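Local coordinates for protein thymidylate synthase thyX (Helicobacter pylori, PDB 3N3Y) that probably catalyses the reductive methylation of dUMP to dTMP as a homotetrameric flavoenzyme, drawing the methyl group from methylenetetrahydrofolate and reducing power from NADPH through FAD, at residues S89-S92 with R98-K101; E119-V124 with L135-L140; K70-G75 with L188-D193. All coordinates share one frame; numbering follows the deposited sequence.

Interaction 1: residues S89-S92 with R98-K101. With FAD (flavin-adenine dinucleotide), chain I.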
loop_
_atom_site.group_PDB
_atom_site.type_symbol
_atom_site.label_atom_id
_atom_site.label_comp_id
_atom_site.label_asym_id
_atom_site.label_seq_id
_atom_site.Cartn_x
_atom_site.Cartn_y
_atom_site.Cartn_z
ATOM N N SER A 89 -1.405 -5.470 15.329
ATOM C CA SER A 89 -0.972 -4.951 16.624
ATOM C C SER A 89 -0.460 -6.124 17.458
ATOM O O SER A 89 -1.204 -7.041 17.798
ATOM C CB SER A 89 -2.099 -4.213 17.355
ATOM O OG SER A 89 -2.653 -3.176 16.559
ATOM N N VAL A 90 0.821 -6.075 17.788
ATOM C CA VAL A 90 1.532 -7.222 18.315
ATOM C C VAL A 90 2.062 -6.957 19.705
ATOM O O VAL A 90 2.681 -5.921 19.954
ATOM C CB VAL A 90 2.725 -7.584 17.393
ATOM C CG1 VAL A 90 3.433 -8.841 17.880
ATOM C CG2 VAL A 90 2.239 -7.774 15.955
ATOM N N LYS A 91 1.804 -7.904 20.601
ATOM C CA LYS A 91 2.453 -7.975 21.913
ATOM C C LYS A 91 3.946 -7.690 21.788
ATOM O O LYS A 91 4.668 -8.398 21.084
ATOM C CB LYS A 91 2.265 -9.379 22.518
ATOM C CG LYS A 91 3.010 -9.605 23.831
ATOM C CD LYS A 91 2.754 -10.977 24.449
ATOM C CE LYS A 91 3.786 -11.251 25.557
ATOM N NZ LYS A 91 3.738 -12.659 26.041
ATOM N N SER A 92 4.408 -6.665 22.488
ATOM C CA SER A 92 5.785 -6.204 22.372
ATOM C C SER A 92 6.681 -6.843 23.425
ATOM O O SER A 92 6.459 -6.693 24.627
ATOM C CB SER A 92 5.830 -4.683 22.506
ATOM O OG SER A 92 7.154 -4.202 22.519
ATOM N N ARG A 98 9.064 -8.971 31.212
ATOM C CA ARG A 98 9.055 -9.115 32.666
ATOM C C ARG A 98 8.057 -10.181 33.169
ATOM O O ARG A 98 8.108 -10.608 34.331
ATOM C CB ARG A 98 8.774 -7.760 33.308
ATOM C CG ARG A 98 10.002 -7.051 33.857
ATOM C CD ARG A 98 9.891 -7.053 35.371
ATOM N NE ARG A 98 8.478 -7.044 35.772
ATOM C CZ ARG A 98 8.005 -7.524 36.924
ATOM N NH1 ARG A 98 8.833 -8.058 37.816
ATOM N NH2 ARG A 98 6.700 -7.468 37.181
ATOM N N GLU A 99 7.159 -10.614 32.288
ATOM C CA GLU A 99 6.289 -11.749 32.582
ATOM C C GLU A 99 7.073 -12.988 33.056
ATOM O O GLU A 99 6.518 -13.857 33.740
ATOM C CB GLU A 99 5.446 -12.104 31.350
ATOM C CG GLU A 99 6.243 -12.723 30.190
ATOM C CD GLU A 99 5.443 -12.774 28.890
ATOM O OE1 GLU A 99 4.228 -12.468 28.931
ATOM O OE2 GLU A 99 6.023 -13.122 27.830
ATOM N N LEU A 100 8.349 -13.072 32.677
ATOM C CA LEU A 100 9.211 -14.216 33.027
ATOM C C LEU A 100 9.853 -14.079 34.411
ATOM O O LEU A 100 10.296 -15.061 35.005
ATOM C CB LEU A 100 10.331 -14.402 31.992
ATOM C CG LEU A 100 10.012 -14.981 30.615
ATOM C CD1 LEU A 100 11.295 -15.176 29.808
ATOM C CD2 LEU A 100 9.259 -16.299 30.741
ATOM N N LYS A 101 9.923 -12.850 34.900
ATOM C CA LYS A 101 10.501 -12.559 36.199
ATOM C C LYS A 101 9.834 -13.406 37.275
ATOM O O LYS A 101 10.461 -13.803 38.256
ATOM C CB LYS A 101 10.301 -11.077 36.514
ATOM C CG LYS A 101 10.846 -10.637 37.851
ATOM C CD LYS A 101 12.297 -10.239 37.744
ATOM C CE LYS A 101 12.736 -9.552 39.025
ATOM N NZ LYS A 101 11.798 -8.443 39.358
HETATM P PA FAD I . 4.534 2.049 6.938
HETATM O O1A FAD I . 3.937 0.707 7.251
HETATM O O2A FAD I . 5.720 2.062 5.986
HETATM O O5B FAD I . 3.438 3.027 6.317
HETATM C C5B FAD I . 3.853 4.250 5.749
HETATM C C4B FAD I . 2.683 5.202 5.837
HETATM O O4B FAD I . 1.670 4.735 4.964
HETATM C C3B FAD I . 2.090 5.176 7.240
HETATM O O3B FAD I . 2.636 6.200 8.035
HETATM C C2B FAD I . 0.613 5.374 6.984
HETATM O O2B FAD I . 0.345 6.735 6.761
HETATM C C1B FAD I . 0.420 4.756 5.620
HETATM N N9A FAD I . -0.131 3.398 5.656
HETATM C C8A FAD I . 0.513 2.240 5.310
HETATM N N7A FAD I . -0.357 1.212 5.443
HETATM C C5A FAD I . -1.547 1.712 5.863
HETATM C C6A FAD I . -2.764 1.116 6.160
HETATM N N6A FAD I . -2.911 -0.209 6.084
HETATM N N1A FAD I . -3.805 1.906 6.582
HETATM C C2A FAD I . -3.652 3.269 6.708
HETATM N N3A FAD I . -2.439 3.859 6.419
HETATM C C4A FAD I . -1.411 3.086 6.002
HETATM N N1 FAD I . 3.797 -2.370 16.623
HETATM C C2 FAD I . 3.095 -3.286 17.375
HETATM O O2 FAD I . 2.348 -4.081 16.812
HETATM N N3 FAD I . 3.222 -3.306 18.741
HETATM C C4 FAD I . 4.076 -2.401 19.351
HETATM O O4 FAD I . 4.194 -2.427 20.576
HETATM C C4X FAD I . 4.779 -1.468 18.581
HETATM N N5 FAD I . 5.618 -0.548 19.160
HETATM C C5X FAD I . 6.328 0.355 18.401
HETATM C C6 FAD I . 7.176 1.237 19.044
HETATM C C7 FAD I . 7.894 2.165 18.302
HETATM C C7M FAD I . 8.801 3.106 19.032
HETATM C C8 FAD I . 7.768 2.206 16.904
HETATM C C8M FAD I . 8.551 3.215 16.112
HETATM C C9 FAD I . 6.915 1.309 16.254
HETATM C C9A FAD I . 6.196 0.373 17.014
HETATM N N10 FAD I . 5.343 -0.543 16.417
HETATM C C10 FAD I . 4.645 -1.456 17.200
HETATM C "C1'" FAD I . 5.176 -0.568 14.920
HETATM C "C2'" FAD I . 4.247 0.534 14.406
HETATM O "O2'" FAD I . 2.936 0.289 14.871
HETATM C "C3'" FAD I . 4.232 0.595 12.870
HETATM O "O3'" FAD I . 3.626 -0.561 12.355
HETATM C "C4'" FAD I . 5.604 0.624 12.195
HETATM O "O4'" FAD I . 6.488 1.466 12.875
HETATM C "C5'" FAD I . 5.487 1.107 10.750
HETATM O "O5'" FAD I . 5.014 2.435 10.777
HETATM P P FAD I . 4.078 3.019 9.609
HETATM O O1P FAD I . 2.747 2.306 9.598
HETATM O O2P FAD I . 3.917 4.501 9.821
HETATM O O3P FAD I . 4.954 2.824 8.274
#
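K91 and E99 approach from opposite directions in a bidentate salt bridge, a compact illustration of how one ion pair can tie the residue just past strand 87-90 to a short 3-10 segment eight residues on. The lysine amine sits in the fork of the carboxylate: NZ of K91 is 2.9 Å from OE1 of E99 and also 2.9 Å from its OE2, and each oxygen offers the syn lone pair, the one on the side of its twin. The reach comes from a fully stretched lysine, with CG anti to the backbone N (chi1 175°). On E99, CG lies between the backbone N and the carbonyl carbon (chi1 70°), and the extended chain beyond it carries the carboxylate out to K91. A hydrogen bond between E99 OE2 and the hydroxyl of Y162 gives this oxygen a second partner and should limit rotation of the carboxylate.

On the strand, the backbone of V90 reads the flavin edge: its N donates to O2 of FAD at 2.7 Å, while N3 of FAD donates to its O at 2.9 Å. Beyond the strand end, CB of S92 approaches O4 of FAD to 3.4 Å, and OG of S92 bonds the phosphate of dUMP. Such paired backbone recognition is this chain's share of the flavin and dUMP site of ThyX, where three subunits build each FAD site.

Interaction 2: residues E119-V124 with L135-L140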
loop_
_atom_site.group_PDB
_atom_site.type_symbol
_atom_site.label_atom_id
_atom_site.label_comp_id
_atom_site.label_asym_id
_atom_site.label_seq_id
_atom_site.Cartn_x
_atom_site.Cartn_y
_atom_site.Cartn_z
ATOM N N GLU A 119 3.858 -22.915 27.739
ATOM C CA GLU A 119 3.103 -21.679 27.875
ATOM C C GLU A 119 3.807 -20.541 27.144
ATOM O O GLU A 119 3.171 -19.589 26.720
ATOM C CB GLU A 119 2.918 -21.289 29.344
ATOM C CG GLU A 119 2.095 -20.012 29.522
ATOM C CD GLU A 119 2.254 -19.348 30.897
ATOM O OE1 GLU A 119 2.767 -19.993 31.844
ATOM O OE2 GLU A 119 1.851 -18.166 31.030
ATOM N N PHE A 120 5.123 -20.634 27.012
ATOM C CA PHE A 120 5.904 -19.542 26.452
ATOM C C PHE A 120 6.542 -19.885 25.120
ATOM O O PHE A 120 7.040 -19.006 24.435
ATOM C CB PHE A 120 7.008 -19.133 27.418
ATOM C CG PHE A 120 6.506 -18.621 28.734
ATOM C CD1 PHE A 120 6.017 -17.328 28.847
ATOM C CD2 PHE A 120 6.543 -19.425 29.866
ATOM C CE1 PHE A 120 5.552 -16.851 30.062
ATOM C CE2 PHE A 120 6.078 -18.952 31.090
ATOM C CZ PHE A 120 5.584 -17.661 31.185
ATOM N N LEU A 121 6.554 -21.163 24.764
ATOM C CA LEU A 121 7.258 -21.603 23.564
ATOM C C LEU A 121 6.364 -22.384 22.632
ATOM O O LEU A 121 5.490 -23.110 23.073
ATOM C CB LEU A 121 8.421 -22.507 23.949
ATOM C CG LEU A 121 9.488 -21.870 24.816
ATOM C CD1 LEU A 121 10.568 -22.890 25.108
ATOM C CD2 LEU A 121 10.055 -20.627 24.121
ATOM N N VAL A 122 6.604 -22.253 21.337
ATOM C CA VAL A 122 5.976 -23.123 20.355
ATOM C C VAL A 122 6.847 -24.361 20.160
ATOM O O VAL A 122 8.013 -24.262 19.785
ATOM C CB VAL A 122 5.801 -22.408 18.994
ATOM C CG1 VAL A 122 5.251 -23.376 17.927
ATOM C CG2 VAL A 122 4.894 -21.193 19.149
ATOM N N PHE A 123 6.289 -25.535 20.409
ATOM C CA PHE A 123 7.045 -26.767 20.201
ATOM C C PHE A 123 6.813 -27.257 18.795
ATOM O O PHE A 123 5.725 -27.081 18.244
ATOM C CB PHE A 123 6.620 -27.848 21.192
ATOM C CG PHE A 123 7.292 -27.741 22.531
ATOM C CD1 PHE A 123 7.894 -26.563 22.924
ATOM C CD2 PHE A 123 7.318 -28.826 23.398
ATOM C CE1 PHE A 123 8.518 -26.458 24.156
ATOM C CE2 PHE A 123 7.932 -28.737 24.636
ATOM C CZ PHE A 123 8.531 -27.552 25.018
ATOM N N VAL A 124 7.840 -27.851 18.207
ATOM C CA VAL A 124 7.701 -28.481 16.901
ATOM C C VAL A 124 7.849 -29.992 17.043
ATOM O O VAL A 124 8.039 -30.503 18.152
ATOM C CB VAL A 124 8.743 -27.960 15.902
ATOM C CG1 VAL A 124 8.503 -26.499 15.630
ATOM C CG2 VAL A 124 10.160 -28.220 16.419
ATOM N N LEU A 135 16.038 -24.620 26.936
ATOM C CA LEU A 135 17.329 -24.146 27.430
ATOM C C LEU A 135 17.458 -22.634 27.228
ATOM O O LEU A 135 17.854 -21.910 28.142
ATOM C CB LEU A 135 18.502 -24.891 26.765
ATOM C CG LEU A 135 18.518 -26.412 26.983
ATOM C CD1 LEU A 135 19.878 -27.037 26.646
ATOM C CD2 LEU A 135 18.100 -26.779 28.410
ATOM N N ALA A 136 17.108 -22.171 26.026
ATOM C CA ALA A 136 17.174 -20.750 25.676
ATOM C C ALA A 136 16.219 -19.938 26.529
ATOM O O ALA A 136 16.547 -18.834 26.960
ATOM C CB ALA A 136 16.876 -20.545 24.190
ATOM N N LEU A 137 15.034 -20.491 26.763
ATOM C CA LEU A 137 14.026 -19.828 27.573
ATOM C C LEU A 137 14.516 -19.693 29.003
ATOM O O LEU A 137 14.325 -18.655 29.636
ATOM C CB LEU A 137 12.691 -20.592 27.536
ATOM C CG LEU A 137 11.563 -20.031 28.414
ATOM C CD1 LEU A 137 11.034 -18.718 27.861
ATOM C CD2 LEU A 137 10.427 -21.018 28.549
ATOM N N GLU A 138 15.157 -20.747 29.508
ATOM C CA GLU A 138 15.727 -20.720 30.852
ATOM C C GLU A 138 16.817 -19.644 30.983
ATOM O O GLU A 138 16.782 -18.850 31.910
ATOM C CB GLU A 138 16.236 -22.109 31.279
ATOM C CG GLU A 138 16.854 -22.151 32.683
ATOM C CD GLU A 138 15.860 -21.822 33.810
ATOM O OE1 GLU A 138 14.631 -21.831 33.569
ATOM O OE2 GLU A 138 16.316 -21.564 34.945
ATOM N N ASN A 139 17.768 -19.601 30.053
ATOM C CA ASN A 139 18.747 -18.507 30.056
ATOM C C ASN A 139 18.104 -17.120 30.031
ATOM O O ASN A 139 18.561 -16.210 30.732
ATOM C CB ASN A 139 19.756 -18.657 28.924
ATOM C CG ASN A 139 20.751 -19.773 29.192
ATOM O OD1 ASN A 139 21.328 -20.361 28.274
ATOM N ND2 ASN A 139 20.940 -20.076 30.453
ATOM N N LEU A 140 17.047 -16.968 29.230
ATOM C CA LEU A 140 16.301 -15.714 29.147
ATOM C C LEU A 140 15.692 -15.377 30.503
ATOM O O LEU A 140 15.756 -14.237 30.958
ATOM C CB LEU A 140 15.181 -15.826 28.104
ATOM C CG LEU A 140 14.361 -14.565 27.782
ATOM C CD1 LEU A 140 15.274 -13.457 27.287
ATOM C CD2 LEU A 140 13.242 -14.843 26.763
#
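A hydrophobic seam between an irregular segment and a long helix is the element at work here: residues 119-124, in the loop that follows helix 111-117, lie against helix 127-145, and within residues 135-140 L137 makes the contact. L137 points from the helix toward the loop and is met by two neighbouring residues, F120 and L121. With CG anti to the backbone N, chi1 of 177° sends that atom out toward the loop, and chi2 of 71° sets the two methyls against F120 and L121. CD2 of L137 lies 3.9 Å from CD1 of L121 and equally 3.9 Å from CG of L121, while CB of L137 is 4.0 Å from the same CD1. The L121 methyl therefore touches the root of L137 as well as its end, the two side chains crossing at an angle.

F120 takes part mainly through its root. Its CB faces the fork of the two L137 methyls, 4.1 Å from CD2 of L137 and 4.1 Å from CD1. The ring itself leads away from the helix segment, and CD of E119 lies 3.7 Å above one of its faces, toward the rim. All three touching residues are buried, and no hydrogen bond crosses between the segments.

Polar ties come from other neighbours: the loop backbone bonds at F120 to K163 and at V122 to S161. F106 and Y162 also pack on L137, while S133 and V134 of the helix adjoin L121. The arrangement is that of a small aliphatic and aromatic core, formed where a connecting loop folds back onto the helix it leads into.

Interaction 3: residues K70-G75 with L188-D193. With UMP (2'-deoxyuridine 5'-monophosphate), chain G.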
loop_
_atom_site.group_PDB
_atom_site.type_symbol
_atom_site.label_atom_id
_atom_site.label_comp_id
_atom_site.label_asym_id
_atom_site.label_seq_id
_atom_site.Cartn_x
_atom_site.Cartn_y
_atom_site.Cartn_z
ATOM N N LYS A 70 -3.382 -16.120 19.002
ATOM C CA LYS A 70 -2.622 -16.416 20.222
ATOM C C LYS A 70 -1.731 -17.634 20.019
ATOM O O LYS A 70 -2.137 -18.618 19.411
ATOM C CB LYS A 70 -3.542 -16.644 21.430
ATOM C CG LYS A 70 -4.686 -15.654 21.551
ATOM C CD LYS A 70 -5.066 -15.378 23.016
ATOM C CE LYS A 70 -5.518 -16.642 23.743
ATOM N NZ LYS A 70 -5.927 -16.399 25.164
ATOM N N GLY A 71 -0.502 -17.545 20.508
ATOM C CA GLY A 71 0.395 -18.688 20.498
ATOM C C GLY A 71 1.150 -18.915 19.202
ATOM O O GLY A 71 1.560 -20.025 18.905
ATOM N N LEU A 72 1.332 -17.859 18.422
ATOM C CA LEU A 72 2.134 -17.935 17.218
ATOM C C LEU A 72 3.593 -17.670 17.630
ATOM O O LEU A 72 3.856 -16.846 18.521
ATOM C CB LEU A 72 1.644 -16.881 16.212
ATOM C CG LEU A 72 2.238 -16.939 14.806
ATOM C CD1 LEU A 72 1.660 -18.115 14.040
ATOM C CD2 LEU A 72 2.044 -15.623 14.053
ATOM N N SER A 73 4.540 -18.371 17.022
ATOM C CA SER A 73 5.941 -18.155 17.357
ATOM C C SER A 73 6.430 -16.838 16.750
ATOM O O SER A 73 5.850 -16.345 15.777
ATOM C CB SER A 73 6.805 -19.319 16.859
ATOM O OG SER A 73 7.045 -19.260 15.467
ATOM N N ARG A 74 7.492 -16.276 17.325
ATOM C CA ARG A 74 8.126 -15.081 16.768
ATOM C C ARG A 74 8.664 -15.367 15.373
ATOM O O ARG A 74 8.647 -14.487 14.499
ATOM C CB ARG A 74 9.279 -14.590 17.650
ATOM C CG ARG A 74 8.910 -14.305 19.090
ATOM C CD ARG A 74 8.605 -12.850 19.337
ATOM N NE ARG A 74 9.763 -11.996 19.090
ATOM C CZ ARG A 74 9.713 -10.665 19.091
ATOM N NH1 ARG A 74 8.557 -10.041 19.325
ATOM N NH2 ARG A 74 10.810 -9.952 18.840
ATOM N N GLY A 75 9.166 -16.590 15.178
ATOM C CA GLY A 75 9.661 -17.010 13.884
ATOM C C GLY A 75 8.581 -16.904 12.820
ATOM O O GLY A 75 8.839 -16.432 11.708
ATOM N N LEU A 188 6.336 -22.772 5.432
ATOM C CA LEU A 188 6.679 -23.287 6.748
ATOM C C LEU A 188 5.463 -23.943 7.404
ATOM O O LEU A 188 4.360 -23.382 7.400
ATOM C CB LEU A 188 7.209 -22.144 7.618
ATOM C CG LEU A 188 7.730 -22.513 8.998
ATOM C CD1 LEU A 188 9.041 -23.311 8.876
ATOM C CD2 LEU A 188 7.900 -21.256 9.829
ATOM N N LYS A 189 5.667 -25.133 7.962
ATOM C CA LYS A 189 4.583 -25.884 8.586
ATOM C C LYS A 189 3.701 -25.020 9.492
ATOM O O LYS A 189 2.483 -25.153 9.487
ATOM C CB LYS A 189 5.157 -27.064 9.372
ATOM C CG LYS A 189 4.155 -27.828 10.221
ATOM C CD LYS A 189 2.961 -28.306 9.409
ATOM C CE LYS A 189 2.195 -29.392 10.164
ATOM N NZ LYS A 189 2.338 -29.272 11.659
ATOM N N GLU A 190 4.311 -24.135 10.278
ATOM C CA GLU A 190 3.530 -23.331 11.209
ATOM C C GLU A 190 2.627 -22.346 10.474
ATOM O O GLU A 190 1.533 -22.029 10.937
ATOM C CB GLU A 190 4.425 -22.589 12.208
ATOM C CG GLU A 190 3.652 -21.972 13.384
ATOM C CD GLU A 190 4.542 -21.169 14.357
ATOM O OE1 GLU A 190 5.788 -21.156 14.189
ATOM O OE2 GLU A 190 3.979 -20.531 15.279
ATOM N N MET A 191 3.106 -21.853 9.340
ATOM C CA MET A 191 2.332 -20.947 8.508
ATOM C C MET A 191 1.184 -21.666 7.786
ATOM O O MET A 191 0.133 -21.067 7.527
ATOM C CB MET A 191 3.247 -20.218 7.514
ATOM C CG MET A 191 4.248 -19.284 8.207
ATOM S SD MET A 191 3.449 -18.020 9.257
ATOM C CE MET A 191 2.760 -16.943 7.993
ATOM N N GLN A 192 1.375 -22.942 7.464
ATOM C CA GLN A 192 0.279 -23.729 6.891
ATOM C C GLN A 192 -0.805 -23.926 7.948
ATOM O O GLN A 192 -1.991 -23.807 7.661
ATOM C CB GLN A 192 0.761 -25.075 6.352
ATOM C CG GLN A 192 1.930 -24.988 5.383
ATOM C CD GLN A 192 2.295 -26.351 4.815
ATOM O OE1 GLN A 192 1.482 -27.271 4.835
ATOM N NE2 GLN A 192 3.510 -26.484 4.297
ATOM N N ASP A 193 -0.397 -24.190 9.179
ATOM C CA ASP A 193 -1.360 -24.297 10.261
ATOM C C ASP A 193 -2.069 -22.968 10.535
ATOM O O ASP A 193 -3.254 -22.946 10.863
ATOM C CB ASP A 193 -0.699 -24.800 11.543
ATOM C CG ASP A 193 -0.099 -26.200 11.393
ATOM O OD1 ASP A 193 -0.359 -26.868 10.364
ATOM O OD2 ASP A 193 0.638 -26.627 12.314
HETATM N N1 UMP G . 7.586 -3.219 17.165
HETATM C C2 UMP G . 8.378 -2.360 16.432
HETATM N N3 UMP G . 9.195 -1.465 17.097
HETATM C C4 UMP G . 9.219 -1.444 18.485
HETATM C C5 UMP G . 8.416 -2.314 19.224
HETATM C C6 UMP G . 7.603 -3.204 18.540
HETATM O O2 UMP G . 8.347 -2.397 15.196
HETATM O O4 UMP G . 9.958 -0.653 19.059
HETATM C "C1'" UMP G . 6.748 -4.180 16.445
HETATM C "C2'" UMP G . 7.678 -5.260 15.892
HETATM C "C3'" UMP G . 6.944 -6.553 16.191
HETATM C "C4'" UMP G . 6.078 -6.219 17.395
HETATM O "O3'" UMP G . 6.114 -6.874 15.102
HETATM O "O4'" UMP G . 5.859 -4.824 17.334
HETATM C "C5'" UMP G . 6.773 -6.562 18.721
HETATM O "O5'" UMP G . 8.127 -6.174 18.633
HETATM P P UMP G . 9.192 -6.245 19.834
HETATM O OP1 UMP G . 9.276 -7.689 20.217
HETATM O OP2 UMP G . 8.779 -5.345 20.977
HETATM O OP3 UMP G . 10.514 -5.748 19.348
HETATM O O HOH W 1 1.772 -21.482 16.700
#
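S73 and E190 form a two-pronged grip at the N-cap of helix 74-80, where the bent strand 64-73 passes into it. E190 projects from helix 189-201 with CG anti to the backbone N (chi1 -168°) and the rest of its chain extended, presenting both oxygens to one residue. OE2 of E190 accepts the backbone N of S73 at 2.8 Å in a nearly straight bond (169°), and OE1 of E190 accepts OG of S73 at 2.6 Å; both oxygens use syn lone pairs. The serine hydroxyl also caps the N of A76, and OE1 has a further partner in Y156 OH of the third subunit. With more than one partner on each oxygen, the buried carboxylate should be held in its rotation and probably stays ionised.

L72 crosses the glutamate at a slant, its CD1 3.6 Å from OE2 of E190. R74 turns the other way, toward dUMP, with NE paired to E160 of the third subunit. NH1 of R74 bonds OP1 of the phosphate at 2.6 Å, and NH2 adds a weak bond to the same oxygen. G71 and L72 face T164 in a G1 beta bulge; beside it a water donates to G71 O (2.7 Å) and E190 OE2 (2.8 Å).

In the fold
Interactions 1 and 3 approach the same dUMP from different elements, S92 and R74 both bonding its phosphate; their centres are 18 Å apart and their nearest atoms about 5 Å. Interaction 2 touches both, though it does not itself reach the ligand. CD1 of L100, in interaction 1, packs 3.6 Å from CD2 of L140, and CD2 of L100 lies 3.8 Å from CE1 of F120. On the other flank, CG2 of V122 is 3.5 Å from CB of S73. Thus the loop 119-124 bridges the two ligand-bearing contacts, although F120 itself stays about 13 Å from dUMP, side chain to ligand.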